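Local coordinates for protein geranyltranstransferase (Roseobacter denitrificans, PDB 4LLS) that probably condenses isopentenyl diphosphate with allylic diphosphates to build farnesyl or geranylgeranyl diphosphate, with divalent metal ions bound in its active site, at residues P105-D110 / L177-E182; A96-H101 / Q169-G174; A152-D157 / L215-T220; A74-I79 / A221-Y226; F234-D239 / A276-L281. One frame throughout, in Å; residues are numbered along the deposited sequence.

Contact 1: P105-D110 / L177-E182. With CA (calcium ion), chain G; CA (calcium ion), chain F.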
# COMPACT_ATOMS: atom_id res chain seq x y z
N PRO A 105 -6.87 15.49 -7.65
CA PRO A 105 -7.94 16.07 -8.48
C PRO A 105 -9.09 15.13 -8.85
O PRO A 105 -10.23 15.56 -8.97
CB PRO A 105 -7.17 16.55 -9.72
CG PRO A 105 -5.82 16.87 -9.23
CD PRO A 105 -5.53 15.79 -8.19
N CYS A 106 -8.79 13.86 -9.11
CA CYS A 106 -9.80 12.91 -9.50
C CYS A 106 -10.67 12.45 -8.33
O CYS A 106 -11.61 11.68 -8.50
CB CYS A 106 -9.15 11.72 -10.21
SG CYS A 106 -8.15 10.63 -9.17
N MET A 107 -10.25 12.81 -7.10
CA MET A 107 -11.01 12.49 -5.92
C MET A 107 -11.58 13.77 -5.32
O MET A 107 -12.46 14.40 -5.92
CB MET A 107 -10.12 11.72 -4.92
CG MET A 107 -9.50 10.48 -5.55
SD MET A 107 -9.98 8.95 -4.73
CE MET A 107 -9.13 7.77 -5.77
N ASP A 108 -11.07 14.23 -4.17
CA ASP A 108 -11.67 15.42 -3.56
C ASP A 108 -11.09 16.72 -4.08
O ASP A 108 -11.68 17.81 -3.86
CB ASP A 108 -11.59 15.35 -2.02
CG ASP A 108 -12.67 14.48 -1.41
OD1 ASP A 108 -13.38 13.73 -2.13
OD2 ASP A 108 -12.74 14.42 -0.14
N ASN A 109 -9.94 16.67 -4.74
CA ASN A 109 -9.40 17.83 -5.41
C ASN A 109 -9.20 18.99 -4.44
O ASN A 109 -9.79 20.07 -4.57
CB ASN A 109 -10.36 18.26 -6.54
CG ASN A 109 -9.76 19.30 -7.47
OD1 ASN A 109 -10.51 20.02 -8.14
ND2 ASN A 109 -8.45 19.40 -7.50
N ASP A 110 -8.29 18.79 -3.48
CA ASP A 110 -8.00 19.80 -2.49
C ASP A 110 -6.58 20.33 -2.60
O ASP A 110 -5.64 19.57 -2.86
CB ASP A 110 -8.19 19.21 -1.10
CG ASP A 110 -9.55 19.46 -0.57
OD1 ASP A 110 -10.38 18.53 -0.61
OD2 ASP A 110 -9.82 20.61 -0.14
N LEU A 177 -17.50 3.66 -1.59
CA LEU A 177 -18.91 3.93 -1.30
C LEU A 177 -19.17 5.43 -1.27
O LEU A 177 -20.22 5.88 -1.73
CB LEU A 177 -19.33 3.32 0.04
CG LEU A 177 -19.33 1.81 0.10
CD1 LEU A 177 -19.59 1.34 1.52
CD2 LEU A 177 -20.37 1.24 -0.87
N ASP A 178 -18.20 6.18 -0.75
CA ASP A 178 -18.32 7.62 -0.62
C ASP A 178 -18.38 8.21 -2.01
O ASP A 178 -19.31 8.97 -2.32
CB ASP A 178 -17.13 8.20 0.15
CG ASP A 178 -17.41 9.57 0.73
OD1 ASP A 178 -18.60 9.83 1.01
OD2 ASP A 178 -16.49 10.42 0.75
N ILE A 179 -17.48 7.78 -2.88
CA ILE A 179 -17.46 8.32 -4.24
C ILE A 179 -18.77 8.01 -4.97
O ILE A 179 -19.31 8.86 -5.68
CB ILE A 179 -16.24 7.82 -5.05
CG1 ILE A 179 -14.97 8.46 -4.51
CG2 ILE A 179 -16.41 8.16 -6.53
CD1 ILE A 179 -13.70 7.87 -5.09
N ALA A 180 -19.30 6.81 -4.79
CA ALA A 180 -20.55 6.43 -5.47
C ALA A 180 -21.69 7.32 -5.01
O ALA A 180 -22.59 7.67 -5.78
CB ALA A 180 -20.89 4.97 -5.22
N ALA A 181 -21.62 7.76 -3.76
CA ALA A 181 -22.55 8.78 -3.25
C ALA A 181 -22.29 10.19 -3.81
O ALA A 181 -23.24 10.87 -4.20
CB ALA A 181 -22.53 8.78 -1.73
N GLU A 182 -21.03 10.65 -3.84
CA GLU A 182 -20.74 12.02 -4.29
C GLU A 182 -21.27 12.19 -5.71
O GLU A 182 -21.81 13.25 -6.08
CB GLU A 182 -19.23 12.33 -4.28
CG GLU A 182 -18.55 12.30 -2.92
CD GLU A 182 -17.02 12.36 -3.05
OE1 GLU A 182 -16.30 11.99 -2.09
OE2 GLU A 182 -16.54 12.75 -4.14
CA CA G . -14.88 12.81 -0.25
CA CA F . -11.39 14.91 1.63
O HOH W 1 -13.76 11.98 -4.03
O HOH W 2 -9.67 16.19 0.45
O HOH W 3 -15.17 13.39 1.87
O HOH W 4 -14.04 10.74 -1.55
O HOH W 5 -12.81 16.81 1.75
O HOH W 6 -13.29 11.57 0.96

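Contact 2: A96-H101 / Q169-G174. With GST (geranyl S-thiolodiphosphate), chain D.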
# COMPACT_ATOMS: atom_id res chain seq x y z
N ALA A 96 -1.47 8.82 6.17
CA ALA A 96 -0.94 9.85 5.27
C ALA A 96 -1.16 9.47 3.84
O ALA A 96 -1.52 10.34 3.02
CB ALA A 96 0.53 10.10 5.51
N TYR A 97 -0.94 8.22 3.48
CA TYR A 97 -1.13 7.78 2.09
C TYR A 97 -2.57 8.04 1.68
O TYR A 97 -2.84 8.58 0.57
CB TYR A 97 -0.75 6.29 1.91
CG TYR A 97 -1.84 5.40 1.40
CD1 TYR A 97 -2.29 5.47 0.08
CD2 TYR A 97 -2.34 4.38 2.16
CE1 TYR A 97 -3.31 4.67 -0.35
CE2 TYR A 97 -3.25 3.46 1.68
CZ TYR A 97 -3.77 3.63 0.42
OH TYR A 97 -4.80 2.84 -0.05
N SER A 98 -3.51 7.70 2.54
CA SER A 98 -4.93 7.84 2.21
C SER A 98 -5.28 9.28 1.93
O SER A 98 -6.08 9.56 1.04
CB SER A 98 -5.83 7.24 3.33
OG SER A 98 -5.92 8.12 4.46
N LEU A 99 -4.64 10.21 2.63
CA LEU A 99 -4.96 11.65 2.46
C LEU A 99 -4.33 12.15 1.15
O LEU A 99 -4.93 12.99 0.46
CB LEU A 99 -4.49 12.48 3.63
CG LEU A 99 -5.09 12.14 5.00
CD1 LEU A 99 -4.53 13.08 6.06
CD2 LEU A 99 -6.60 12.11 4.99
N VAL A 100 -3.15 11.68 0.81
CA VAL A 100 -2.50 12.11 -0.43
C VAL A 100 -3.40 11.72 -1.59
O VAL A 100 -3.63 12.51 -2.53
CB VAL A 100 -1.12 11.49 -0.60
CG1 VAL A 100 -0.56 11.81 -1.97
CG2 VAL A 100 -0.19 11.99 0.47
N HIS A 101 -3.87 10.49 -1.59
CA HIS A 101 -4.78 10.05 -2.66
C HIS A 101 -6.14 10.73 -2.61
O HIS A 101 -6.64 11.15 -3.66
CB HIS A 101 -4.88 8.52 -2.72
CG HIS A 101 -3.64 7.88 -3.24
ND1 HIS A 101 -3.57 6.53 -3.55
CD2 HIS A 101 -2.47 8.41 -3.63
CE1 HIS A 101 -2.38 6.26 -4.02
NE2 HIS A 101 -1.68 7.38 -4.07
N GLN A 169 -12.15 -4.25 2.03
CA GLN A 169 -13.19 -4.47 3.06
C GLN A 169 -13.27 -3.39 4.13
O GLN A 169 -14.18 -3.43 4.96
CB GLN A 169 -12.99 -5.81 3.73
CG GLN A 169 -13.21 -6.94 2.75
CD GLN A 169 -13.01 -8.29 3.40
OE1 GLN A 169 -11.94 -8.57 3.92
NE2 GLN A 169 -14.06 -9.09 3.42
N GLY A 170 -12.33 -2.45 4.08
CA GLY A 170 -12.18 -1.43 5.13
C GLY A 170 -12.12 -0.05 4.51
O GLY A 170 -13.07 0.42 3.91
N MET A 171 -10.99 0.60 4.69
CA MET A 171 -10.86 1.98 4.30
C MET A 171 -11.15 2.19 2.82
O MET A 171 -11.81 3.19 2.49
CB MET A 171 -9.47 2.49 4.68
CG MET A 171 -9.26 3.96 4.42
SD MET A 171 -7.56 4.45 4.72
CE MET A 171 -6.74 3.70 3.27
N VAL A 172 -10.60 1.36 1.91
CA VAL A 172 -10.84 1.59 0.49
C VAL A 172 -12.30 1.35 0.12
O VAL A 172 -12.84 2.09 -0.72
CB VAL A 172 -9.87 0.80 -0.38
CG1 VAL A 172 -10.26 0.97 -1.84
CG2 VAL A 172 -8.45 1.27 -0.16
N LEU A 173 -12.94 0.39 0.77
CA LEU A 173 -14.38 0.17 0.61
C LEU A 173 -15.12 1.45 0.96
O LEU A 173 -15.97 1.93 0.20
CB LEU A 173 -14.85 -0.96 1.51
CG LEU A 173 -16.36 -1.21 1.50
CD1 LEU A 173 -16.82 -1.49 0.09
CD2 LEU A 173 -16.75 -2.36 2.42
N GLY A 174 -14.82 2.01 2.12
CA GLY A 174 -15.48 3.25 2.56
C GLY A 174 -15.32 4.35 1.52
O GLY A 174 -16.29 5.06 1.19
PA GST D . -10.91 15.61 5.03
O1A GST D . -9.75 15.76 6.02
O2A GST D . -12.13 16.46 5.35
O3A GST D . -10.46 15.72 3.58
O1B GST D . -11.36 14.09 5.21
PB GST D . -12.70 13.51 4.59
O2B GST D . -13.91 13.90 5.31
O3B GST D . -12.74 13.82 3.05
S1 GST D . -12.45 11.56 4.91
C1 GST D . -10.95 11.36 4.02
C2 GST D . -10.78 9.96 3.47
C3 GST D . -10.09 9.02 4.12
C10 GST D . -9.54 9.25 5.48
C4 GST D . -9.94 7.65 3.55
C5 GST D . -9.57 7.78 2.07
C6 GST D . -9.39 6.44 1.43
C7 GST D . -8.61 6.22 0.36
C9 GST D . -7.80 7.24 -0.41
C8 GST D . -8.55 4.78 -0.07

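Contact 3: A152-D157 / L215-T220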
# COMPACT_ATOMS: atom_id res chain seq x y z
N ALA A 152 7.30 -12.66 16.12
CA ALA A 152 6.88 -12.69 14.73
C ALA A 152 5.40 -12.91 14.55
O ALA A 152 4.80 -12.44 13.58
CB ALA A 152 7.70 -13.72 13.96
N GLU A 153 4.77 -13.68 15.44
CA GLU A 153 3.35 -13.88 15.39
C GLU A 153 2.62 -12.54 15.57
O GLU A 153 1.71 -12.26 14.80
CB GLU A 153 2.86 -14.86 16.45
CG GLU A 153 1.51 -15.46 16.04
CD GLU A 153 1.62 -16.56 14.99
OE1 GLU A 153 0.81 -16.57 14.03
OE2 GLU A 153 2.47 -17.47 15.15
N VAL A 154 3.12 -11.70 16.45
CA VAL A 154 2.53 -10.37 16.67
C VAL A 154 2.71 -9.54 15.40
O VAL A 154 1.73 -8.95 14.92
CB VAL A 154 3.17 -9.67 17.88
CG1 VAL A 154 2.84 -8.17 17.88
CG2 VAL A 154 2.69 -10.31 19.17
N ARG A 155 3.91 -9.54 14.82
CA ARG A 155 4.15 -8.72 13.61
C ARG A 155 3.28 -9.17 12.44
O ARG A 155 2.70 -8.36 11.72
CB ARG A 155 5.62 -8.68 13.20
CG ARG A 155 6.49 -8.15 14.32
CD ARG A 155 7.81 -7.61 13.86
NE ARG A 155 8.57 -8.52 13.02
CZ ARG A 155 9.20 -9.60 13.48
NH1 ARG A 155 9.28 -9.87 14.80
NH2 ARG A 155 9.91 -10.32 12.64
N ALA A 156 3.22 -10.46 12.20
CA ALA A 156 2.41 -10.96 11.11
C ALA A 156 0.94 -10.62 11.31
O ALA A 156 0.26 -10.24 10.35
CB ALA A 156 2.57 -12.46 11.02
N ASP A 157 0.45 -10.70 12.55
CA ASP A 157 -0.92 -10.41 12.87
C ASP A 157 -1.21 -8.91 12.75
O ASP A 157 -2.31 -8.54 12.32
CB ASP A 157 -1.30 -10.89 14.25
CG ASP A 157 -2.80 -10.76 14.50
OD1 ASP A 157 -3.57 -11.40 13.75
OD2 ASP A 157 -3.16 -9.96 15.38
N LEU A 215 -0.19 -6.05 20.44
CA LEU A 215 1.23 -6.10 20.74
C LEU A 215 1.50 -6.96 21.99
O LEU A 215 2.55 -7.58 22.09
CB LEU A 215 1.79 -4.70 20.97
CG LEU A 215 1.91 -3.87 19.67
CD1 LEU A 215 2.13 -2.41 19.96
CD2 LEU A 215 3.08 -4.38 18.86
N ALA A 216 0.52 -7.00 22.88
CA ALA A 216 0.68 -7.75 24.14
C ALA A 216 -0.00 -9.11 24.08
O ALA A 216 -0.10 -9.81 25.09
CB ALA A 216 0.15 -6.92 25.31
N GLN A 217 -0.51 -9.49 22.91
CA GLN A 217 -1.21 -10.76 22.72
C GLN A 217 -2.36 -10.85 23.74
O GLN A 217 -2.58 -11.91 24.36
CB GLN A 217 -0.21 -11.94 22.86
CG GLN A 217 0.97 -11.87 21.87
CD GLN A 217 2.13 -12.81 22.22
OE1 GLN A 217 3.20 -12.40 22.67
NE2 GLN A 217 1.88 -14.08 22.04
N ALA A 218 -3.06 -9.73 23.92
CA ALA A 218 -4.14 -9.59 24.89
C ALA A 218 -5.48 -9.41 24.21
O ALA A 218 -5.53 -9.16 23.01
CB ALA A 218 -3.87 -8.40 25.79
N ASP A 219 -6.56 -9.54 24.95
CA ASP A 219 -7.94 -9.45 24.46
C ASP A 219 -8.20 -8.04 23.96
O ASP A 219 -7.91 -7.06 24.64
CB ASP A 219 -8.89 -9.78 25.63
CG ASP A 219 -10.38 -9.70 25.28
OD1 ASP A 219 -11.19 -9.87 26.21
OD2 ASP A 219 -10.76 -9.45 24.14
N THR A 220 -8.73 -7.95 22.75
CA THR A 220 -8.92 -6.65 22.08
C THR A 220 -10.34 -6.09 22.21
O THR A 220 -10.62 -5.01 21.67
CB THR A 220 -8.62 -6.78 20.57
OG1 THR A 220 -9.47 -7.79 20.03
CG2 THR A 220 -7.19 -7.13 20.33

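Contact 4: A74-I79 / A221-Y226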
# COMPACT_ATOMS: atom_id res chain seq x y z
N ALA A 74 -0.47 0.76 23.85
CA ALA A 74 0.74 -0.03 24.19
C ALA A 74 1.14 0.22 25.65
O ALA A 74 1.39 -0.74 26.41
CB ALA A 74 1.86 0.32 23.26
N ARG A 75 1.12 1.48 26.05
CA ARG A 75 1.44 1.86 27.46
C ARG A 75 0.50 1.15 28.41
O ARG A 75 0.91 0.56 29.43
CB ARG A 75 1.38 3.37 27.65
CG ARG A 75 1.86 3.79 29.05
CD ARG A 75 1.42 5.20 29.42
NE ARG A 75 1.73 6.18 28.40
CZ ARG A 75 2.90 6.79 28.29
NH1 ARG A 75 3.91 6.45 29.09
NH2 ARG A 75 3.11 7.67 27.33
N LEU A 76 -0.77 1.11 28.05
CA LEU A 76 -1.81 0.48 28.85
C LEU A 76 -1.49 -1.00 29.08
O LEU A 76 -1.85 -1.58 30.12
CB LEU A 76 -3.16 0.66 28.15
CG LEU A 76 -4.39 0.10 28.81
CD1 LEU A 76 -4.66 0.77 30.15
CD2 LEU A 76 -5.58 0.30 27.88
N HIS A 77 -0.84 -1.61 28.08
CA HIS A 77 -0.55 -3.04 28.11
C HIS A 77 0.94 -3.29 28.42
O HIS A 77 1.42 -4.41 28.24
CB HIS A 77 -0.95 -3.67 26.78
CG HIS A 77 -2.40 -4.00 26.71
ND1 HIS A 77 -3.35 -3.13 26.20
CD2 HIS A 77 -3.07 -5.07 27.15
CE1 HIS A 77 -4.55 -3.65 26.38
NE2 HIS A 77 -4.40 -4.87 26.86
N ASP A 78 1.59 -2.30 29.01
CA ASP A 78 3.01 -2.38 29.43
C ASP A 78 3.97 -2.81 28.31
O ASP A 78 4.96 -3.54 28.53
CB ASP A 78 3.17 -3.33 30.63
CG ASP A 78 2.36 -2.89 31.84
OD1 ASP A 78 2.26 -1.67 32.09
OD2 ASP A 78 1.80 -3.78 32.50
N ILE A 79 3.69 -2.35 27.10
CA ILE A 79 4.57 -2.57 25.95
C ILE A 79 5.51 -1.37 25.81
O ILE A 79 5.07 -0.24 25.88
CB ILE A 79 3.75 -2.72 24.66
CG1 ILE A 79 2.91 -3.98 24.70
CG2 ILE A 79 4.64 -2.68 23.43
CD1 ILE A 79 3.72 -5.28 24.65
N ALA A 221 -11.24 -6.83 22.85
CA ALA A 221 -12.65 -6.52 22.80
C ALA A 221 -13.01 -5.13 23.37
O ALA A 221 -13.73 -4.35 22.72
CB ALA A 221 -13.47 -7.59 23.53
N ALA A 222 -12.44 -4.77 24.51
CA ALA A 222 -12.74 -3.51 25.15
C ALA A 222 -12.22 -2.36 24.29
O ALA A 222 -12.92 -1.37 24.08
CB ALA A 222 -12.13 -3.45 26.55
N LEU A 223 -11.01 -2.50 23.77
CA LEU A 223 -10.45 -1.43 22.96
C LEU A 223 -11.13 -1.32 21.60
O LEU A 223 -11.24 -0.23 21.04
CB LEU A 223 -8.96 -1.55 22.79
CG LEU A 223 -8.18 -1.23 24.09
CD1 LEU A 223 -6.74 -1.69 23.97
CD2 LEU A 223 -8.25 0.24 24.35
N LYS A 224 -11.62 -2.44 21.09
CA LYS A 224 -12.42 -2.40 19.87
C LYS A 224 -13.72 -1.60 20.09
O LYS A 224 -14.09 -0.78 19.27
CB LYS A 224 -12.68 -3.81 19.36
CG LYS A 224 -13.40 -3.84 18.02
CD LYS A 224 -13.61 -5.28 17.54
CE LYS A 224 -14.23 -5.30 16.15
NZ LYS A 224 -14.01 -6.62 15.49
N ARG A 225 -14.40 -1.86 21.20
CA ARG A 225 -15.63 -1.11 21.53
C ARG A 225 -15.34 0.36 21.73
O ARG A 225 -16.07 1.23 21.24
CB ARG A 225 -16.32 -1.66 22.76
CG ARG A 225 -17.36 -2.72 22.47
CD ARG A 225 -18.15 -3.04 23.73
NE ARG A 225 -17.30 -3.61 24.77
CZ ARG A 225 -16.86 -4.86 24.76
NH1 ARG A 225 -17.21 -5.68 23.78
NH2 ARG A 225 -16.07 -5.29 25.73
N TYR A 226 -14.29 0.65 22.49
CA TYR A 226 -13.82 2.02 22.66
C TYR A 226 -13.67 2.71 21.31
O TYR A 226 -14.13 3.83 21.10
CB TYR A 226 -12.51 2.04 23.44
CG TYR A 226 -11.75 3.34 23.46
CD1 TYR A 226 -12.14 4.39 24.27
CD2 TYR A 226 -10.62 3.50 22.66
CE1 TYR A 226 -11.40 5.55 24.35
CE2 TYR A 226 -9.88 4.67 22.70
CZ TYR A 226 -10.29 5.70 23.55
OH TYR A 226 -9.51 6.85 23.60

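Contact 5: F234-D239 / A276-L281. With CA (calcium ion), chain E; IPE (3-methylbut-3-enyl trihydrogen diphosphate), chain C.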
# COMPACT_ATOMS: atom_id res chain seq x y z
N PHE A 234 -15.24 11.03 16.40
CA PHE A 234 -14.25 11.71 15.60
C PHE A 234 -14.84 12.18 14.24
O PHE A 234 -14.59 13.30 13.82
CB PHE A 234 -13.04 10.79 15.39
CG PHE A 234 -12.04 11.29 14.38
CD1 PHE A 234 -11.04 12.12 14.77
CD2 PHE A 234 -12.22 11.03 13.03
CE1 PHE A 234 -10.16 12.64 13.81
CE2 PHE A 234 -11.35 11.51 12.09
CZ PHE A 234 -10.36 12.36 12.49
N GLN A 235 -15.56 11.30 13.55
CA GLN A 235 -16.10 11.67 12.26
C GLN A 235 -17.16 12.75 12.41
O GLN A 235 -17.23 13.65 11.56
CB GLN A 235 -16.63 10.45 11.52
CG GLN A 235 -17.01 10.80 10.07
CD GLN A 235 -15.83 11.34 9.28
OE1 GLN A 235 -14.73 10.77 9.33
NE2 GLN A 235 -15.98 12.54 8.70
N ILE A 236 -18.01 12.65 13.42
CA ILE A 236 -19.03 13.67 13.65
C ILE A 236 -18.34 15.00 13.86
O ILE A 236 -18.70 16.02 13.27
CB ILE A 236 -19.94 13.33 14.84
CG1 ILE A 236 -20.79 12.10 14.49
CG2 ILE A 236 -20.85 14.53 15.19
CD1 ILE A 236 -21.53 11.49 15.65
N ALA A 237 -17.27 15.00 14.64
CA ALA A 237 -16.52 16.21 14.89
C ALA A 237 -15.91 16.76 13.63
O ALA A 237 -15.91 17.97 13.43
CB ALA A 237 -15.44 15.94 15.92
N ASP A 238 -15.35 15.90 12.79
CA ASP A 238 -14.84 16.33 11.49
C ASP A 238 -15.92 16.99 10.63
O ASP A 238 -15.66 17.94 9.93
CB ASP A 238 -14.17 15.16 10.75
CG ASP A 238 -13.41 15.61 9.50
OD1 ASP A 238 -13.95 15.38 8.38
OD2 ASP A 238 -12.40 16.35 9.60
N ASP A 239 -17.11 16.39 10.64
CA ASP A 239 -18.23 16.90 9.84
C ASP A 239 -18.69 18.27 10.39
O ASP A 239 -19.03 19.18 9.63
CB ASP A 239 -19.38 15.91 9.89
CG ASP A 239 -19.14 14.63 9.07
OD1 ASP A 239 -18.14 14.45 8.31
OD2 ASP A 239 -19.99 13.72 9.24
N ALA A 276 -24.77 16.66 20.26
CA ALA A 276 -25.25 15.86 21.36
C ALA A 276 -24.84 14.40 21.18
O ALA A 276 -24.52 13.73 22.16
CB ALA A 276 -26.77 16.00 21.51
N ARG A 277 -24.92 13.90 19.95
CA ARG A 277 -24.58 12.53 19.66
C ARG A 277 -23.09 12.28 19.94
O ARG A 277 -22.74 11.32 20.61
CB ARG A 277 -24.91 12.21 18.21
CG ARG A 277 -24.66 10.76 17.80
CD ARG A 277 -25.44 9.73 18.63
NE ARG A 277 -25.12 8.35 18.21
CZ ARG A 277 -24.81 7.35 19.03
NH1 ARG A 277 -24.57 6.15 18.53
NH2 ARG A 277 -24.79 7.53 20.36
N ALA A 278 -22.27 13.22 19.51
CA ALA A 278 -20.83 13.13 19.79
C ALA A 278 -20.58 13.11 21.30
O ALA A 278 -19.76 12.34 21.80
CB ALA A 278 -20.09 14.27 19.11
N MET A 279 -21.30 13.95 22.05
CA MET A 279 -21.18 13.95 23.52
C MET A 279 -21.57 12.61 24.14
O MET A 279 -20.88 12.10 25.01
CB MET A 279 -22.02 15.09 24.13
N SER A 280 -22.65 11.99 23.65
CA SER A 280 -23.05 10.67 24.11
C SER A 280 -21.98 9.63 23.83
O SER A 280 -21.77 8.69 24.61
CB SER A 280 -24.35 10.27 23.43
OG SER A 280 -25.39 11.04 23.99
N LEU A 281 -21.30 9.81 22.70
CA LEU A 281 -20.29 8.84 22.30
C LEU A 281 -19.02 8.95 23.15
O LEU A 281 -18.39 7.91 23.40
CB LEU A 281 -19.96 9.01 20.82
CG LEU A 281 -21.06 8.47 19.90
CD1 LEU A 281 -20.94 9.08 18.51
CD2 LEU A 281 -21.03 6.95 19.79
CA CA E . -14.25 16.16 6.28
C1 IPE C . -8.42 13.72 8.49
O1 IPE C . -7.93 13.06 9.68
C2 IPE C . -9.07 12.68 7.59
C3 IPE C . -10.22 11.99 8.29
C4 IPE C . -10.24 10.67 8.46
C5 IPE C . -11.43 12.78 8.66
PA IPE C . -7.29 13.93 10.85
O1A IPE C . -8.26 15.05 11.26
O2A IPE C . -6.91 12.98 11.90
O3A IPE C . -5.99 14.56 10.21
PB IPE C . -4.48 14.91 10.69
O1B IPE C . -4.06 16.09 9.83
O2B IPE C . -4.53 15.25 12.15
O3B IPE C . -3.73 13.62 10.45
O HOH W 7 -14.00 18.30 7.47
O HOH W 8 -16.54 16.06 6.65
O HOH W 9 -15.05 17.38 4.45

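Contact 1: P105-D110 / L177-E182
The carboxylate of D108 overlaps the end of E182, with D108 OD1 only 3.4 Å from E182 OE1 and the two carboxylate planes turned 47° apart. Both oxygens bind the same calcium ion, whose charge probably offsets the repulsion between the two acids. D108 grips that ion with both oxygens, whereas E182 gives one, OE1, at 2.5 Å from the metal. The glutamate side chain runs extended beyond CG (chi2 169°), giving it the reach to meet the ion from its helix. D108 OD2 does double duty: it also binds a second calcium ion at 2.3 Å, one that D102 shares. A water ties the acids together from another direction, donating to D108 OD1 and, at 2.9 Å, to E182 OE2. Beside this polar cluster, M107 SD rests 3.9 Å from I179 CD1, an apolar touch completed by L130 of the second subunit, which packs on both residues. D178, one turn before E182, makes salt bridges to K200 and K262. D108 closes the sequence that begins with D102 and D103, the first aspartate-rich DDxxxxD motif of trans-prenyl diphosphate synthases, where metal ions hold the allylic diphosphate.

Contact 2: A96-H101 / Q169-G174
M171 lays its thioether end against S98 and Y97, and here the packing is tight: M171 SD lies 3.6 Å from S98 CB, while M171 CE reaches Y97 CE2 at 3.8 Å. The methionine leaves its helix with CG anti to the backbone N and then bends at the sulfur (chi3 73°), which brings the methyl to both the serine CB and the tyrosine ring. A flexible, polarisable side chain suits this place, since it fits both a small serine and an aromatic ring. S98 presents its CB to the sulfur, and its hydroxyl is bonded back to the carbonyl of H95. The loose part is at V172, whose CG2 comes no nearer than 4.0 Å to Y97 OH. There is no solvent side among the touching residues, all of them buried; the bound geranyl S-thiolodiphosphate lies along the contact instead. Its tail carbon C8 is 3.5 Å from V172 CG2, its C4 is 3.9 Å from M171 CG, and S98 O comes within 3.2 Å of C9. Helices 81-102 and 171-184 thus line the prenyl pocket together. Helix 125-144 backs Y97 through L135 and Q136, and I51 of the second subunit packs on V172.

Contact 3: A152-D157 / L215-T220
The first turn of helix 152-166 passes close to the end of helix 190-215, the CA atoms of V154 and L215 being 6.0 Å apart. V154 carries the whole contact, with one methyl for each partner. Its CG1, anti to the backbone N (chi1 165°), touches both L215 CA and, at 3.9 Å, L215 CD2. The leucine side chain sets off away from V154, yet its branched end brings CD2 back to the contact. CG2 of V154 meets Q217 CG at 3.6 Å, and the side chains cross at about a right angle. Valine suits the buried centre because its short fork fills both directions close to the backbone. Glutamine suits the exposed border: its extended chain lies across the valine methyl, CG nearest, with Q217 CD at 4.0 Å and OE1 at 4.1 Å from V154 CG2. Next to V154, E153 reaches out of the contact to a salt bridge with R155 of the second subunit. Q217 has a positive phi of 54°, which turns the chain out of the helix: Q217 N bonds to R214 O, and A218 N to A213 O. This is a Schellman motif, with Q217 as its C-prime residue, and it closes helix 190-215 just where V154 packs.

Contact 4: A74-I79 / A221-Y226
The apolar contacts converge on one leucine, L223, whose two methyls go to different partners. CD1 lies 3.8 Å from H77 CE1, meeting the C-H between the two ring nitrogens at the edge of the imidazole, near its plane. CD2 approaches L76 CD2 at 4.4 Å, a looser touch between branched ends. Y292 packs on L76 and L223, and its ring meets that of H77 at about 85°. Histidine suits this partly exposed border because its flat ring packs by the edge while ND1 keeps a polar partner.

Among the polar interactions, H77 ND1 is hydrogen-bonded to T73 O. A chi1 of -82° puts the ring beside the backbone N, on the side of the preceding turn, where ND1 can reach that carbonyl; the bond probably limits the ring's turning about CB-CG. K295 forms a salt bridge with D78 OD1 and a hydrogen bond with L76 O; a positive charge at the carbonyl end of a helix is probably favourable.

The backbone bonds end the helix. A74 O accepts from both H77 N and I79 N, the latter at 2.9 Å. D78 N bonds to R75 O, and D78 takes a positive phi of 53°, more usual for glycine or asparagine but open to aspartate. D78 is the C-prime residue of a Schellman motif that closes helix 65-76 where it packs against the start of helix 221-244 in this all-helical prenyl synthase fold.

Contact 5: F234-D239 / A276-L281
A single isoleucine, I236, makes every close contact from its side of this nearly antiparallel helix pair, whose axes approach to 9.4 Å at a crossing angle of -153°. Its CG2 meets A278 CB at 4.0 Å, where a side chain of one methyl lets the helices come near. Its longer branch, with CG1 beside the backbone N (chi1 -67°), carries CD1 to L281 CD1 at 3.8 Å and to R277 CG. The arginine lends only its aliphatic part: the guanidinium goes on to a salt bridge with E284, and L281 CD2 sits over the rim of one of its faces. The other side of helix 221-244 faces the active site, for D238 and D239 open the second aspartate-rich motif, DDxxD, of prenyl synthases. D238 OD1 binds a calcium ion at 2.3 Å, and F234 lies against isopentenyl diphosphate. Q235 NE2 donates to D239 OD1 at 2.9 Å from above the carboxylate plane, and that same oxygen takes a hydrogen from a water on the calcium ion.

How the contacts relate
Contacts 1 and 2 share helix 171-184 and touch directly, M107 CG lying 3.5 Å from H101 O: one binds two of the calcium ions at the diphosphate end of geranyl S-thiolodiphosphate, the other lines its tail. Segment 234-239 of contact 5 carries D238, ligand of the third calcium ion, to the active site, about 9 Å from D108 between side chains, while its contact with 276-281 packs the back of the helix. Contacts 3 and 4 also touch, A218 CB lying 3.7 Å from H77 CD2, and they pair two Schellman helix ends far from the metals; the centres of contacts 1 and 3 are 35 Å apart. Helix 221-244 joins contacts 4 and 5, centres 22 Å apart.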